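Local coordinates for 3,4-dihydroxy-2-butanone 4-phosphate synthase (PDB 6MNZ), which probably catalyses the conversion of D-ribulose 5-phosphate to formate and 3,4-dihydroxy-2-butanone 4-phosphate, a step of riboflavin biosynthesis, at residues D32-A37 / S160-I165; G54-T59 / G125-L130. All coordinates share one frame; numbering follows the deposited sequence.

Interaction 1 (D32-A37 / S160-I165)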
ATOM      1  N   ASP A  32      26.433  10.644   6.418  1.00 20.23           N
ATOM      2  CA  ASP A  32      26.985  10.346   5.104  1.00 29.16           C
ATOM      3  C   ASP A  32      27.777  11.548   4.618  1.00 29.79           C
ATOM      4  O   ASP A  32      27.231  12.653   4.523  1.00 36.09           O
ATOM      5  CB  ASP A  32      25.881  10.009   4.100  1.00 31.55           C
ATOM      6  CG  ASP A  32      25.193   8.698   4.406  1.00 23.47           C
ATOM      7  OD1 ASP A  32      25.101   8.335   5.597  1.00 33.14           O
ATOM      8  OD2 ASP A  32      24.596   8.122   3.475  1.00 27.81           O
ATOM      9  N   LEU A  33      29.009  11.306   4.178  1.00 31.12           N
ATOM     10  CA  LEU A  33      29.627  12.190   3.202  1.00 29.65           C
ATOM     11  C   LEU A  33      28.752  12.277   1.959  1.00 29.39           C
ATOM     12  O   LEU A  33      28.059  11.321   1.605  1.00 31.32           O
ATOM     13  CB  LEU A  33      31.020  11.686   2.826  1.00 40.23           C
ATOM     14  CG  LEU A  33      32.064  11.587   3.938  1.00 44.95           C
ATOM     15  CD1 LEU A  33      33.289  10.840   3.425  1.00 25.19           C
ATOM     16  CD2 LEU A  33      32.451  12.964   4.456  1.00 48.56           C
ATOM     17  N   VAL A  34      28.643  13.486   1.414  1.00 29.99           N
ATOM     18  CA  VAL A  34      27.767  13.767   0.281  1.00 24.46           C
ATOM     19  C   VAL A  34      28.491  14.753  -0.623  1.00 34.39           C
ATOM     20  O   VAL A  34      28.997  15.775  -0.146  1.00 42.74           O
ATOM     21  CB  VAL A  34      26.408  14.345   0.713  1.00 39.26           C
ATOM     22  CG1 VAL A  34      25.470  14.469  -0.488  1.00 40.90           C
ATOM     23  CG2 VAL A  34      25.786  13.485   1.798  1.00 40.79           C
ATOM     24  N   ILE A  35      28.667  14.380  -1.888  1.00 39.33           N
ATOM     25  CA  ILE A  35      29.302  15.242  -2.876  1.00 45.63           C
ATOM     26  C   ILE A  35      28.482  15.192  -4.157  1.00 36.63           C
ATOM     27  O   ILE A  35      27.870  14.173  -4.485  1.00 39.82           O
ATOM     28  CB  ILE A  35      30.764  14.821  -3.141  1.00 39.28           C
ATOM     29  CG1 ILE A  35      31.421  15.766  -4.148  1.00 45.62           C
ATOM     30  CG2 ILE A  35      30.827  13.378  -3.635  1.00 44.62           C
ATOM     31  CD1 ILE A  35      32.914  15.547  -4.297  1.00 51.70           C
ATOM     32  N   ALA A  36      28.486  16.302  -4.891  1.00 31.85           N
ATOM     33  CA  ALA A  36      27.819  16.341  -6.185  1.00 35.60           C
ATOM     34  C   ALA A  36      28.456  15.330  -7.127  1.00 46.20           C
ATOM     35  O   ALA A  36      29.655  15.405  -7.413  1.00 59.91           O
ATOM     36  CB  ALA A  36      27.894  17.746  -6.781  1.00 29.09           C
ATOM     37  N   ALA A  37      27.651  14.373  -7.597  1.00 42.49           N
ATOM     38  CA  ALA A  37      28.160  13.346  -8.497  1.00 37.41           C
ATOM     39  C   ALA A  37      28.855  13.954  -9.706  1.00 38.87           C
ATOM     40  O   ALA A  37      29.853  13.408 -10.188  1.00 55.66           O
ATOM     41  CB  ALA A  37      27.016  12.436  -8.947  1.00 35.37           C
ATOM     42  N   SER A 160      24.250  12.889  -6.475  1.00 39.58           N
ATOM     43  CA  SER A 160      25.278  12.998  -5.452  1.00 31.45           C
ATOM     44  C   SER A 160      25.867  11.621  -5.192  1.00 43.14           C
ATOM     45  O   SER A 160      25.231  10.593  -5.438  1.00 38.84           O
ATOM     46  CB  SER A 160      24.723  13.578  -4.149  1.00 31.39           C
ATOM     47  OG  SER A 160      23.979  12.597  -3.452  1.00 34.25           O
ATOM     48  N   VAL A 161      27.073  11.614  -4.632  1.00 41.78           N
ATOM     49  CA  VAL A 161      27.729  10.395  -4.176  1.00 25.07           C
ATOM     50  C   VAL A 161      27.789  10.430  -2.657  1.00 28.35           C
ATOM     51  O   VAL A 161      28.195  11.441  -2.071  1.00 30.81           O
ATOM     52  CB  VAL A 161      29.139  10.256  -4.778  1.00 34.79           C
ATOM     53  CG1 VAL A 161      29.783   8.954  -4.328  1.00 36.94           C
ATOM     54  CG2 VAL A 161      29.080  10.335  -6.300  1.00 29.83           C
ATOM     55  N   ILE A 162      27.311   9.363  -2.020  1.00 21.15           N
ATOM     56  CA  ILE A 162      27.154   9.343  -0.572  1.00 23.10           C
ATOM     57  C   ILE A 162      27.735   8.052  -0.014  1.00 38.03           C
ATOM     58  O   ILE A 162      27.731   7.007  -0.672  1.00 46.56           O
ATOM     59  CB  ILE A 162      25.675   9.505  -0.153  1.00 24.91           C
ATOM     60  CG1 ILE A 162      24.859   8.266  -0.534  1.00 36.29           C
ATOM     61  CG2 ILE A 162      25.081  10.748  -0.796  1.00 25.93           C
ATOM     62  CD1 ILE A 162      23.402   8.354  -0.132  1.00 32.20           C
ATOM     63  N   CYS A 163      28.243   8.136   1.214  1.00 30.42           N
ATOM     64  CA  CYS A 163      28.940   7.027   1.852  1.00 29.49           C
ATOM     65  C   CYS A 163      28.745   7.140   3.357  1.00 26.21           C
ATOM     66  O   CYS A 163      29.041   8.187   3.940  1.00 29.50           O
ATOM     67  CB  CYS A 163      30.432   7.041   1.497  1.00 37.51           C
ATOM     68  SG  CYS A 163      31.357   5.553   1.958  1.00 33.42           S
ATOM     69  N   GLU A 164      28.363   6.034   3.990  1.00 30.49           N
ATOM     70  CA  GLU A 164      28.153   6.033   5.432  1.00 32.25           C
ATOM     71  C   GLU A 164      29.473   6.239   6.167  1.00 38.55           C
ATOM     72  O   GLU A 164      30.508   5.688   5.786  1.00 50.52           O
ATOM     73  CB  GLU A 164      27.513   4.718   5.876  1.00 27.85           C
ATOM     74  CG  GLU A 164      26.134   4.464   5.299  1.00 26.38           C
ATOM     75  CD  GLU A 164      26.178   3.686   4.001  1.00 24.88           C
ATOM     76  OE1 GLU A 164      27.153   3.863   3.242  1.00 27.15           O
ATOM     77  OE2 GLU A 164      25.375   2.739   3.856  1.00 30.86           O
ATOM     78  N   ILE A 165      29.414   6.973   7.274  1.00 33.70           N
ATOM     79  CA  ILE A 165      30.587   7.270   8.090  1.00 37.99           C
ATOM     80  C   ILE A 165      30.591   6.303   9.268  1.00 31.77           C
ATOM     81  O   ILE A 165      29.749   6.396  10.169  1.00 29.19           O
ATOM     82  CB  ILE A 165      30.593   8.732   8.555  1.00 32.84           C
ATOM     83  CG1 ILE A 165      30.758   9.662   7.349  1.00 28.87           C
ATOM     84  CG2 ILE A 165      31.713   8.972   9.566  1.00 40.66           C
ATOM     85  CD1 ILE A 165      30.520  11.130   7.654  1.00 28.12           C
TER
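Ile35 O takes Val161 N at 2.7 Å in a fairly straight bond (N-H...O 161°), with the CA-H of Ser160 as a bent, lesser contact. Val161 O takes Ile35 N at 3.0 Å, in its carbonyl plane, and the CA-H of Val34. Two residues along, the exchange is less regular: Cys163 N reaches Leu33 O at 3.2 Å, tilted from that carbonyl's plane, while the return bond from Leu33 N to Cys163 O is weak (125° at the hydrogen). These alternating pairs establish an antiparallel register in the central part of the mixed sheet of the DHBP synthase domain, where strand 31-36 also borders strand 19-22. The side chains divide between two faces. On one, with Leu33, CG2 of Ile35 lies alongside CB of Val161 at 3.7 Å; helix 42-52 packs on Leu33 and Ile35. Past the end of the pairing, Ile165 brings CD1 to Leu33 CG, the two side chains crossed at about a right angle. On the other face, Ile162 turns CG1 between its backbone N and carbonyl carbon (chi1 69°), which sends CG2 against both methyls of Val34 and CD1 to within 3.8 Å of Asp32 OD2. Asp32 and Glu164 stand side by side, pointing the same way, with Asp32 OD2 5.0 Å from Glu164 OE1, without contact. Asp32 is predicted to bind D-ribulose 5-phosphate and Glu164 to be essential for catalysis; the Asp32 side chain comes within about 3 Å of that of His143, a predicted magnesium ligand.

Interaction 2 (G54-T59 / G125-L130)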
ATOM      1  N   GLY A  54      31.879   3.291   4.544  1.00 44.25           N
ATOM      2  CA  GLY A  54      30.611   2.710   4.161  1.00 38.51           C
ATOM      3  C   GLY A  54      30.549   2.352   2.688  1.00 33.59           C
ATOM      4  O   GLY A  54      31.547   2.342   1.966  1.00 35.88           O
ATOM      5  N   LEU A  55      29.331   2.070   2.238  1.00 24.75           N
ATOM      6  CA  LEU A  55      29.068   1.840   0.824  1.00 27.34           C
ATOM      7  C   LEU A  55      29.044   3.173   0.086  1.00 38.93           C
ATOM      8  O   LEU A  55      28.198   4.029   0.364  1.00 41.99           O
ATOM      9  CB  LEU A  55      27.742   1.107   0.644  1.00 30.19           C
ATOM     10  CG  LEU A  55      27.795  -0.415   0.518  1.00 29.38           C
ATOM     11  CD1 LEU A  55      26.380  -0.992   0.537  1.00 30.70           C
ATOM     12  CD2 LEU A  55      28.526  -0.827  -0.744  1.00 45.58           C
ATOM     13  N   VAL A  56      29.900   3.304  -0.925  1.00 44.50           N
ATOM     14  CA  VAL A  56      29.803   4.418  -1.860  1.00 37.14           C
ATOM     15  C   VAL A  56      28.612   4.191  -2.780  1.00 33.15           C
ATOM     16  O   VAL A  56      28.554   3.196  -3.510  1.00 34.60           O
ATOM     17  CB  VAL A  56      31.102   4.574  -2.659  1.00 39.03           C
ATOM     18  CG1 VAL A  56      30.917   5.578  -3.788  1.00 38.42           C
ATOM     19  CG2 VAL A  56      32.234   4.999  -1.737  1.00 41.40           C
ATOM     20  N   CYS A  57      27.690   5.149  -2.797  1.00 39.63           N
ATOM     21  CA  CYS A  57      26.467   5.054  -3.579  1.00 32.57           C
ATOM     22  C   CYS A  57      26.276   6.344  -4.362  1.00 34.71           C
ATOM     23  O   CYS A  57      27.007   7.318  -4.167  1.00 32.30           O
ATOM     24  CB  CYS A  57      25.257   4.780  -2.679  1.00 27.11           C
ATOM     25  SG  CYS A  57      25.303   3.161  -1.871  1.00 24.36           S
ATOM     26  N   LEU A  58      25.444   6.257  -5.402  1.00 42.83           N
ATOM     27  CA  LEU A  58      25.255   7.340  -6.367  1.00 34.61           C
ATOM     28  C   LEU A  58      23.759   7.623  -6.472  1.00 35.57           C
ATOM     29  O   LEU A  58      23.014   6.833  -7.056  1.00 38.87           O
ATOM     30  CB  LEU A  58      25.844   6.982  -7.728  1.00 30.14           C
ATOM     31  CG  LEU A  58      25.408   7.918  -8.858  1.00 35.11           C
ATOM     32  CD1 LEU A  58      25.764   9.354  -8.530  1.00 35.37           C
ATOM     33  CD2 LEU A  58      25.989   7.495 -10.199  1.00 36.42           C
ATOM     34  N   THR A  59      23.301   8.669  -5.795  1.00 31.36           N
ATOM     35  CA  THR A  59      21.885   9.005  -5.810  1.00 34.08           C
ATOM     36  C   THR A  59      21.492   9.575  -7.170  1.00 29.83           C
ATOM     37  O   THR A  59      22.232  10.373  -7.752  1.00 29.04           O
ATOM     38  CB  THR A  59      21.579  10.006  -4.699  1.00 31.40           C
ATOM     39  OG1 THR A  59      22.255  11.241  -4.966  1.00 38.87           O
ATOM     40  CG2 THR A  59      22.046   9.457  -3.354  1.00 25.43           C
ATOM     41  N   GLY A 125      28.047  -4.085 -11.464  1.00 41.07           N
ATOM     42  CA  GLY A 125      29.270  -3.315 -11.387  1.00 60.01           C
ATOM     43  C   GLY A 125      29.814  -3.193  -9.980  1.00 49.31           C
ATOM     44  O   GLY A 125      29.627  -4.092  -9.155  1.00 72.94           O
ATOM     45  N   HIS A 126      30.309  -2.000  -9.647  1.00 43.45           N
ATOM     46  CA  HIS A 126      30.781  -1.718  -8.298  1.00 38.88           C
ATOM     47  C   HIS A 126      30.376  -0.328  -7.820  1.00 43.91           C
ATOM     48  O   HIS A 126      30.843   0.104  -6.759  1.00 34.82           O
ATOM     49  CB  HIS A 126      32.304  -1.865  -8.223  1.00 40.07           C
ATOM     50  CG  HIS A 126      32.800  -3.225  -8.604  1.00 40.34           C
ATOM     51  ND1 HIS A 126      32.757  -3.699  -9.897  1.00 34.41           N
ATOM     52  CD2 HIS A 126      33.346  -4.216  -7.860  1.00 36.75           C
ATOM     53  CE1 HIS A 126      33.144  -4.961  -9.912  1.00 41.96           C
ATOM     54  NE2 HIS A 126      33.547  -5.286  -8.696  1.00 54.12           N
ATOM     55  N   ILE A 127      29.535   0.384  -8.566  1.00 43.33           N
ATOM     56  CA  ILE A 127      28.846   1.570  -8.074  1.00 42.33           C
ATOM     57  C   ILE A 127      27.376   1.221  -7.899  1.00 38.68           C
ATOM     58  O   ILE A 127      26.818   0.441  -8.679  1.00 36.34           O
ATOM     59  CB  ILE A 127      29.020   2.762  -9.037  1.00 35.76           C
ATOM     60  CG1 ILE A 127      30.439   3.333  -8.932  1.00 31.74           C
ATOM     61  CG2 ILE A 127      27.977   3.843  -8.763  1.00 34.54           C
ATOM     62  CD1 ILE A 127      30.800   3.870  -7.561  1.00 25.66           C
ATOM     63  N   PHE A 128      26.765   1.763  -6.846  1.00 35.03           N
ATOM     64  CA  PHE A 128      25.467   1.304  -6.354  1.00 42.29           C
ATOM     65  C   PHE A 128      24.494   2.472  -6.397  1.00 44.42           C
ATOM     66  O   PHE A 128      24.356   3.212  -5.410  1.00 38.16           O
ATOM     67  CB  PHE A 128      25.586   0.740  -4.941  1.00 35.59           C
ATOM     68  CG  PHE A 128      26.480  -0.454  -4.847  1.00 40.57           C
ATOM     69  CD1 PHE A 128      25.998  -1.708  -5.180  1.00 42.73           C
ATOM     70  CD2 PHE A 128      27.844  -0.290  -4.685  1.00 45.35           C
ATOM     71  CE1 PHE A 128      26.841  -2.794  -5.241  1.00 37.49           C
ATOM     72  CE2 PHE A 128      28.691  -1.376  -4.723  1.00 55.52           C
ATOM     73  CZ  PHE A 128      28.184  -2.635  -4.971  1.00 53.63           C
ATOM     74  N   PRO A 129      23.843   2.715  -7.533  1.00 44.42           N
ATOM     75  CA  PRO A 129      22.956   3.878  -7.627  1.00 32.59           C
ATOM     76  C   PRO A 129      21.704   3.683  -6.791  1.00 28.78           C
ATOM     77  O   PRO A 129      21.274   2.558  -6.525  1.00 24.44           O
ATOM     78  CB  PRO A 129      22.621   3.960  -9.123  1.00 26.78           C
ATOM     79  CG  PRO A 129      23.651   3.110  -9.814  1.00 33.87           C
ATOM     80  CD  PRO A 129      23.999   2.035  -8.831  1.00 40.02           C
ATOM     81  N   LEU A 130      21.145   4.803  -6.342  1.00 38.76           N
ATOM     82  CA  LEU A 130      19.941   4.810  -5.525  1.00 30.87           C
ATOM     83  C   LEU A 130      18.929   5.761  -6.142  1.00 34.22           C
ATOM     84  O   LEU A 130      19.283   6.873  -6.548  1.00 42.95           O
ATOM     85  CB  LEU A 130      20.255   5.227  -4.086  1.00 32.00           C
ATOM     86  CG  LEU A 130      21.418   4.481  -3.430  1.00 23.92           C
ATOM     87  CD1 LEU A 130      21.730   5.061  -2.062  1.00 32.85           C
ATOM     88  CD2 LEU A 130      21.095   3.005  -3.318  1.00 26.76           C
TER
HETATM   89  O   HOH W   1      30.929   1.694  -4.397  1.00 35.07           O
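Leu58 carries both direct hydrogen bonds between these strands: its N donates to Phe128 O at 3.2 Å, and its O accepts Leu130 N at 2.9 Å. Both bonds are reasonably straight at the hydrogen (160° and 155°), yet each donor stands well above the plane of the carbonyl it approaches. CA-H...O contacts supplement them, from Pro129 CA to Leu58 O and from Thr59 CA to Leu130 O. One water bridges the two segments before the strands pair, donating to Val56 O at 2.9 Å and to His126 O at 2.8 Å; the water and Val56 O both lie at the edge of the Phe128 ring, in its plane. Apolar packing completes the contact. Cys57 CB touches Leu130 CD1 at 3.6 Å, and its SG, anti to the carbonyl carbon (chi1 -66°), reaches CB of Phe128. Leu55 adds its CD2, which meets CD2 and CE2 of Phe128 with the side chains crossed at about a right angle. Ile127 spreads its branches, CG2 to Leu58 CB at 3.9 Å and CD1 to Val56 CG1; helix 101-112 packs on Leu58 and Ile127. Leu58 bonding to the residues that flank Pro129 is the signature of parallel pairing, here between strand 57-60 and strand 127-131, one of the two outermost strands of the mixed sheet within this chain, whose entry is marked by a classic beta bulge with His126 and Ile127 both facing Glu90.

Interactions 1 and 2 belong to one sheet, their centres about 9 Å apart, because strand 57-60 of interaction 2 lies next to strand 160-164 of interaction 1. The seam is pinned by Cys57 N with Ile162 O at 2.8 Å and by the hydroxyls of Ser160 and Thr59, OG to OG1 2.7 Å, both probable hydrogen bonds. Ile162 also packs on Cys57 and Thr59. Farther along 160-165, Glu164 OE1 accepts a weak bond from Leu55 N. The side chains of Ile162 and Leu130 each lie about 5 Å from bound sulfate, probably from the crystallisation liquor; with the predicted substrate ligands Asp32 in interaction 1 and Thr144 beside interaction 2, this is consistent with both bordering the substrate pocket.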